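Local coordinates for N-acetylneuraminic acid (Sialic acid) synthetase (Leptospira borgpetersenii serovar Hardjo-bovis, PDB 6NCS), which probably makes N-acylneuraminate 9-phosphate, a sialic acid precursor, as a manganese-binding enzyme of the NeuB family, at residues E122-A127 against A141-I146; L149-A154 against L175-S180. All blocks are in the same frame, centred on the assembly; numbering follows the deposited sequence.

Contact 1 (E122-A127 against A141-I146); sequences EILKIA and ADSGLI
Ile123 and Ile146 pair as parallel strand neighbours, their CA atoms 4.5 Å apart. They join the two strands of the beta-alpha-beta unit made by strand 123-126, helix 134-143 and strand 146-150. Two backbone bonds flank Ile123. Ile146 N donates to Glu122 O at 3.2 Å, and Leu124 N donates to Ile146 O at 2.7 Å. Ile146 O also takes a CA-H contact from Ile123. The tight part is the isoleucine pair. In both, CG1 is anti to the carbonyl carbon (chi1 -56° and -59°). Ile123 CG1 meets Ile146 CD1 at 3.9 Å, and the CG2 methyls of the two residues touch beside it. Leu102 and Phe104 of strand 102-107 also touch Ile123. Leu145 CD1 reaches Leu124 CG at 3.8 Å and touches both methyls of that leucine. The solvent side is looser. Glu122 is exposed there, and its OE1 only grazes Leu145 CD2 at 4.1 Å. Leu124 CD1 packs on Ser143 OG at 3.7 Å. That hydroxyl accepts from Leu145 N in an ST turn and also bonds to Ala140 O, just before Gly144 turns with positive phi. Backbone bonds thus set the strand pairing, while the side chains add apolar contact but no polar bond between the segments.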
loop_
_atom_site.group_PDB
_atom_site.type_symbol
_atom_site.label_atom_id
_atom_site.label_comp_id
_atom_site.label_asym_id
_atom_site.label_seq_id
_atom_site.Cartn_x
_atom_site.Cartn_y
_atom_site.Cartn_z
ATOM N N GLU A 122 -15.489 -24.742 8.914
ATOM C CA GLU A 122 -14.050 -24.959 8.988
ATOM C C GLU A 122 -13.280 -23.729 9.434
ATOM O O GLU A 122 -12.087 -23.849 9.733
ATOM C CB GLU A 122 -13.503 -25.432 7.628
ATOM C CG GLU A 122 -13.957 -26.845 7.226
ATOM C CD GLU A 122 -13.492 -27.938 8.192
ATOM O OE1 GLU A 122 -12.477 -27.743 8.902
ATOM O OE2 GLU A 122 -14.147 -29.006 8.237
ATOM N N ILE A 123 -13.928 -22.564 9.478
ATOM C CA ILE A 123 -13.323 -21.300 9.889
ATOM C C ILE A 123 -14.225 -20.642 10.919
ATOM O O ILE A 123 -15.451 -20.626 10.759
ATOM C CB ILE A 123 -13.129 -20.330 8.702
ATOM C CG1 ILE A 123 -12.311 -20.953 7.588
ATOM C CG2 ILE A 123 -12.434 -19.047 9.166
ATOM C CD1 ILE A 123 -12.018 -19.958 6.472
ATOM N N LEU A 124 -13.617 -20.055 11.949
ATOM C CA LEU A 124 -14.318 -19.220 12.915
ATOM C C LEU A 124 -13.788 -17.793 12.835
ATOM O O LEU A 124 -12.574 -17.576 12.751
ATOM C CB LEU A 124 -14.130 -19.742 14.348
ATOM C CG LEU A 124 -14.588 -21.157 14.691
ATOM C CD1 LEU A 124 -14.045 -21.539 16.055
ATOM C CD2 LEU A 124 -16.107 -21.223 14.686
ATOM N N LYS A 125 -14.689 -16.817 12.875
ATOM C CA LYS A 125 -14.298 -15.427 13.060
ATOM C C LYS A 125 -14.548 -15.038 14.509
ATOM O O LYS A 125 -15.584 -15.387 15.071
ATOM C CB LYS A 125 -15.105 -14.505 12.137
ATOM C CG LYS A 125 -14.905 -13.025 12.398
ATOM C CD LYS A 125 -13.556 -12.563 11.924
ATOM C CE LYS A 125 -13.243 -11.167 12.454
ATOM N NZ LYS A 125 -14.193 -10.139 11.942
ATOM N N ILE A 126 -13.606 -14.311 15.115
ATOM C CA ILE A 126 -13.796 -13.753 16.450
ATOM C C ILE A 126 -13.794 -12.239 16.320
ATOM O O ILE A 126 -12.836 -11.655 15.790
ATOM C CB ILE A 126 -12.720 -14.216 17.442
ATOM C CG1 ILE A 126 -12.734 -15.738 17.584
ATOM C CG2 ILE A 126 -12.943 -13.556 18.801
ATOM C CD1 ILE A 126 -14.007 -16.289 18.180
ATOM N N ALA A 127 -14.862 -11.610 16.816
ATOM C CA ALA A 127 -15.085 -10.182 16.664
ATOM C C ALA A 127 -14.073 -9.372 17.466
ATOM O O ALA A 127 -13.502 -9.848 18.446
ATOM C CB ALA A 127 -16.503 -9.827 17.115
ATOM N N ALA A 141 -9.471 -21.613 20.101
ATOM C CA ALA A 141 -8.173 -22.257 19.914
ATOM C C ALA A 141 -8.274 -23.768 20.093
ATOM O O ALA A 141 -7.641 -24.529 19.350
ATOM C CB ALA A 141 -7.155 -21.662 20.888
ATOM N N ASP A 142 -9.053 -24.224 21.085
ATOM C CA ASP A 142 -9.199 -25.654 21.351
ATOM C C ASP A 142 -9.968 -26.385 20.260
ATOM O O ASP A 142 -9.868 -27.614 20.164
ATOM C CB ASP A 142 -9.917 -25.875 22.685
ATOM C CG ASP A 142 -9.117 -25.376 23.866
ATOM O OD1 ASP A 142 -7.921 -25.063 23.680
ATOM O OD2 ASP A 142 -9.685 -25.284 24.979
ATOM N N SER A 143 -10.743 -25.662 19.453
ATOM C CA SER A 143 -11.593 -26.301 18.453
ATOM C C SER A 143 -10.780 -26.920 17.326
ATOM O O SER A 143 -11.263 -27.833 16.648
ATOM C CB SER A 143 -12.578 -25.283 17.873
ATOM O OG SER A 143 -11.886 -24.348 17.060
ATOM N N GLY A 144 -9.564 -26.423 17.093
ATOM C CA GLY A 144 -8.762 -26.874 15.977
ATOM C C GLY A 144 -9.123 -26.254 14.644
ATOM O O GLY A 144 -8.411 -26.493 13.653
ATOM N N LEU A 145 -10.198 -25.470 14.577
ATOM C CA LEU A 145 -10.587 -24.843 13.325
ATOM C C LEU A 145 -9.681 -23.654 13.012
ATOM O O LEU A 145 -8.933 -23.165 13.862
ATOM C CB LEU A 145 -12.041 -24.372 13.391
ATOM C CG LEU A 145 -13.072 -25.429 13.781
ATOM C CD1 LEU A 145 -14.472 -24.807 13.767
ATOM C CD2 LEU A 145 -12.987 -26.613 12.833
ATOM N N ILE A 146 -9.759 -23.194 11.764
ATOM C CA ILE A 146 -9.090 -21.960 11.374
ATOM C C ILE A 146 -9.767 -20.804 12.087
ATOM O O ILE A 146 -10.997 -20.729 12.129
ATOM C CB ILE A 146 -9.162 -21.759 9.852
ATOM C CG1 ILE A 146 -8.516 -22.933 9.109
ATOM C CG2 ILE A 146 -8.546 -20.408 9.447
ATOM C CD1 ILE A 146 -8.988 -23.020 7.668
#

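Contact 2 (L149-A154 against L175-S180); sequences LSRGTA and LLHCVS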
loop_
_atom_site.group_PDB
_atom_site.type_symbol
_atom_site.label_atom_id
_atom_site.label_comp_id
_atom_site.label_asym_id
_atom_site.label_seq_id
_atom_site.Cartn_x
_atom_site.Cartn_y
_atom_site.Cartn_z
ATOM N N LEU A 149 -9.144 -13.571 13.751
ATOM C CA LEU A 149 -9.372 -12.625 14.839
ATOM C C LEU A 149 -9.162 -11.210 14.319
ATOM O O LEU A 149 -8.183 -10.955 13.620
ATOM C CB LEU A 149 -8.406 -12.895 15.991
ATOM C CG LEU A 149 -8.405 -11.927 17.178
ATOM C CD1 LEU A 149 -9.726 -12.011 17.964
ATOM C CD2 LEU A 149 -7.208 -12.216 18.080
ATOM N N SER A 150 -10.085 -10.307 14.628
ATOM C CA SER A 150 -9.922 -8.884 14.357
ATOM C C SER A 150 -9.464 -8.178 15.626
ATOM O O SER A 150 -9.860 -8.554 16.731
ATOM C CB SER A 150 -11.230 -8.257 13.872
ATOM O OG SER A 150 -11.497 -8.606 12.529
ATOM N N ARG A 151 -8.631 -7.138 15.467
ATOM C CA ARG A 151 -8.012 -6.489 16.622
ATOM C C ARG A 151 -8.493 -5.059 16.858
ATOM O O ARG A 151 -7.793 -4.282 17.511
ATOM C CB ARG A 151 -6.474 -6.523 16.533
ATOM C CG ARG A 151 -5.789 -6.048 15.223
ATOM C CD ARG A 151 -5.908 -4.524 14.990
ATOM N NE ARG A 151 -5.523 -3.715 16.150
ATOM C CZ ARG A 151 -4.726 -2.650 16.081
ATOM N NH1 ARG A 151 -4.235 -2.272 14.910
ATOM N NH2 ARG A 151 -4.428 -1.956 17.172
ATOM N N GLY A 152 -9.684 -4.700 16.383
ATOM C CA GLY A 152 -10.258 -3.426 16.773
ATOM C C GLY A 152 -10.272 -3.320 18.287
ATOM O O GLY A 152 -10.428 -4.342 18.959
ATOM N N THR A 153 -10.059 -2.116 18.829
ATOM C CA THR A 153 -9.985 -1.747 20.247
ATOM C C THR A 153 -8.659 -2.121 20.924
ATOM O O THR A 153 -8.424 -1.670 22.050
ATOM C CB THR A 153 -11.117 -2.348 21.109
ATOM O OG1 THR A 153 -10.848 -3.737 21.350
ATOM C CG2 THR A 153 -12.469 -2.204 20.432
ATOM N N ALA A 154 -7.792 -2.926 20.306
ATOM C CA ALA A 154 -6.745 -3.623 21.051
ATOM C C ALA A 154 -5.379 -2.941 20.962
ATOM O O ALA A 154 -4.963 -2.471 19.900
ATOM C CB ALA A 154 -6.622 -5.071 20.571
ATOM N N LEU A 175 -4.916 -12.810 11.512
ATOM C CA LEU A 175 -5.222 -11.601 12.269
ATOM C C LEU A 175 -5.600 -10.477 11.311
ATOM O O LEU A 175 -4.889 -10.238 10.334
ATOM C CB LEU A 175 -4.019 -11.200 13.111
ATOM C CG LEU A 175 -4.140 -10.003 14.038
ATOM C CD1 LEU A 175 -5.189 -10.321 15.103
ATOM C CD2 LEU A 175 -2.790 -9.736 14.703
ATOM N N LEU A 176 -6.711 -9.791 11.580
ATOM C CA LEU A 176 -7.138 -8.662 10.756
ATOM C C LEU A 176 -6.942 -7.351 11.511
ATOM O O LEU A 176 -7.489 -7.171 12.603
ATOM C CB LEU A 176 -8.602 -8.792 10.342
ATOM C CG LEU A 176 -9.036 -10.094 9.668
ATOM C CD1 LEU A 176 -10.541 -10.019 9.306
ATOM C CD2 LEU A 176 -8.189 -10.365 8.444
ATOM N N HIS A 177 -6.191 -6.432 10.918
ATOM C CA HIS A 177 -6.256 -5.049 11.373
ATOM C C HIS A 177 -7.678 -4.526 11.197
ATOM O O HIS A 177 -8.387 -4.900 10.261
ATOM C CB HIS A 177 -5.266 -4.167 10.599
ATOM C CG HIS A 177 -5.391 -2.717 10.937
ATOM N ND1 HIS A 177 -5.351 -2.256 12.235
ATOM C CD2 HIS A 177 -5.607 -1.631 10.159
ATOM C CE1 HIS A 177 -5.527 -0.946 12.243
ATOM N NE2 HIS A 177 -5.686 -0.541 10.995
ATOM N N CYS A 178 -8.107 -3.675 12.123
ATOM C CA CYS A 178 -9.498 -3.269 12.212
ATOM C C CYS A 178 -9.553 -2.059 13.129
ATOM O O CYS A 178 -8.733 -1.934 14.044
ATOM C CB CYS A 178 -10.368 -4.415 12.770
ATOM S SG CYS A 178 -12.133 -4.054 12.837
ATOM N N VAL A 179 -10.495 -1.159 12.863
ATOM C CA VAL A 179 -10.735 -0.002 13.715
ATOM C C VAL A 179 -12.209 -0.008 14.087
ATOM O O VAL A 179 -13.069 0.123 13.207
ATOM C CB VAL A 179 -10.355 1.322 13.028
ATOM C CG1 VAL A 179 -10.647 2.512 13.942
ATOM C CG2 VAL A 179 -8.897 1.289 12.611
ATOM N N SER A 180 -12.498 -0.179 15.384
ATOM C CA SER A 180 -13.867 -0.250 15.895
ATOM C C SER A 180 -14.466 1.147 16.054
ATOM O O SER A 180 -14.830 1.590 17.146
ATOM C CB SER A 180 -13.904 -1.010 17.215
ATOM O OG SER A 180 -13.473 -2.347 17.030
#
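This is a buried contact between neighbouring parallel strands, 146-150 and 173-178, and the loops that follow them. Leu149 pairs with Leu175 and Ser150 with Leu176. Leu176 N donates to Leu149 O at 2.8 Å, and Arg151 N to Leu176 O at 3.1 Å. Leu149 and Leu175 lie side by side and point the same way, with Leu149 CD2 at 4.1 Å from Leu175 CD1. On the other face Ser150 CB meets Cys178 CB at 4.1 Å.

Arg151 bends back over the second strand. Its CG sits between the backbone N and the carbonyl carbon (chi1 50°), at 3.3 Å from Leu176 O. NH1 of Arg151 donates to His177 ND1 at 2.9 Å, at the edge of the ring. This bond is bent, 133° at the hydrogen. The guanidinium and imidazole planes are 46° apart. NH2 of Arg151 donates to Ala154 O at 2.8 Å, in the guanidinium plane. The guanidinium therefore ties the type II turn 151-154 to the strand. The imidazole is held at both nitrogens, since NE2 bonds to Ala189 O. Within the turn, Gly152 CA lies 3.4 Å from Ser180 OG. Glu277 of the second subunit accepts from the backbone N of both Thr153 and Ser180.

Cys178 comes close to His210, a manganese ligand. Adjacent parallel strands whose C-terminal ends face the metal site are typical of a TIM barrel, the fold class of the NeuB family.

How the contacts relate
Contact 1 comes first along the chain and closes before contact 2 opens. Their centres are 16 Å apart. Each belongs to a beta-alpha-beta unit, and the two units share strand 146-150. Contact 1 lies where that strand begins, and contact 2 where it ends. Strands 123-126, 146-150 and 173-178 are consecutive in one parallel sheet. The contacts also touch directly: Ile126 O and Ser150 N are probably hydrogen-bonded at 3.3 Å, and Ile126 packs on Leu149. Contact 1 lies away from the manganese site. Contact 2 borders that site and the second subunit, so strand 146-150 runs from contact 1 at its start to the metal-side end at contact 2.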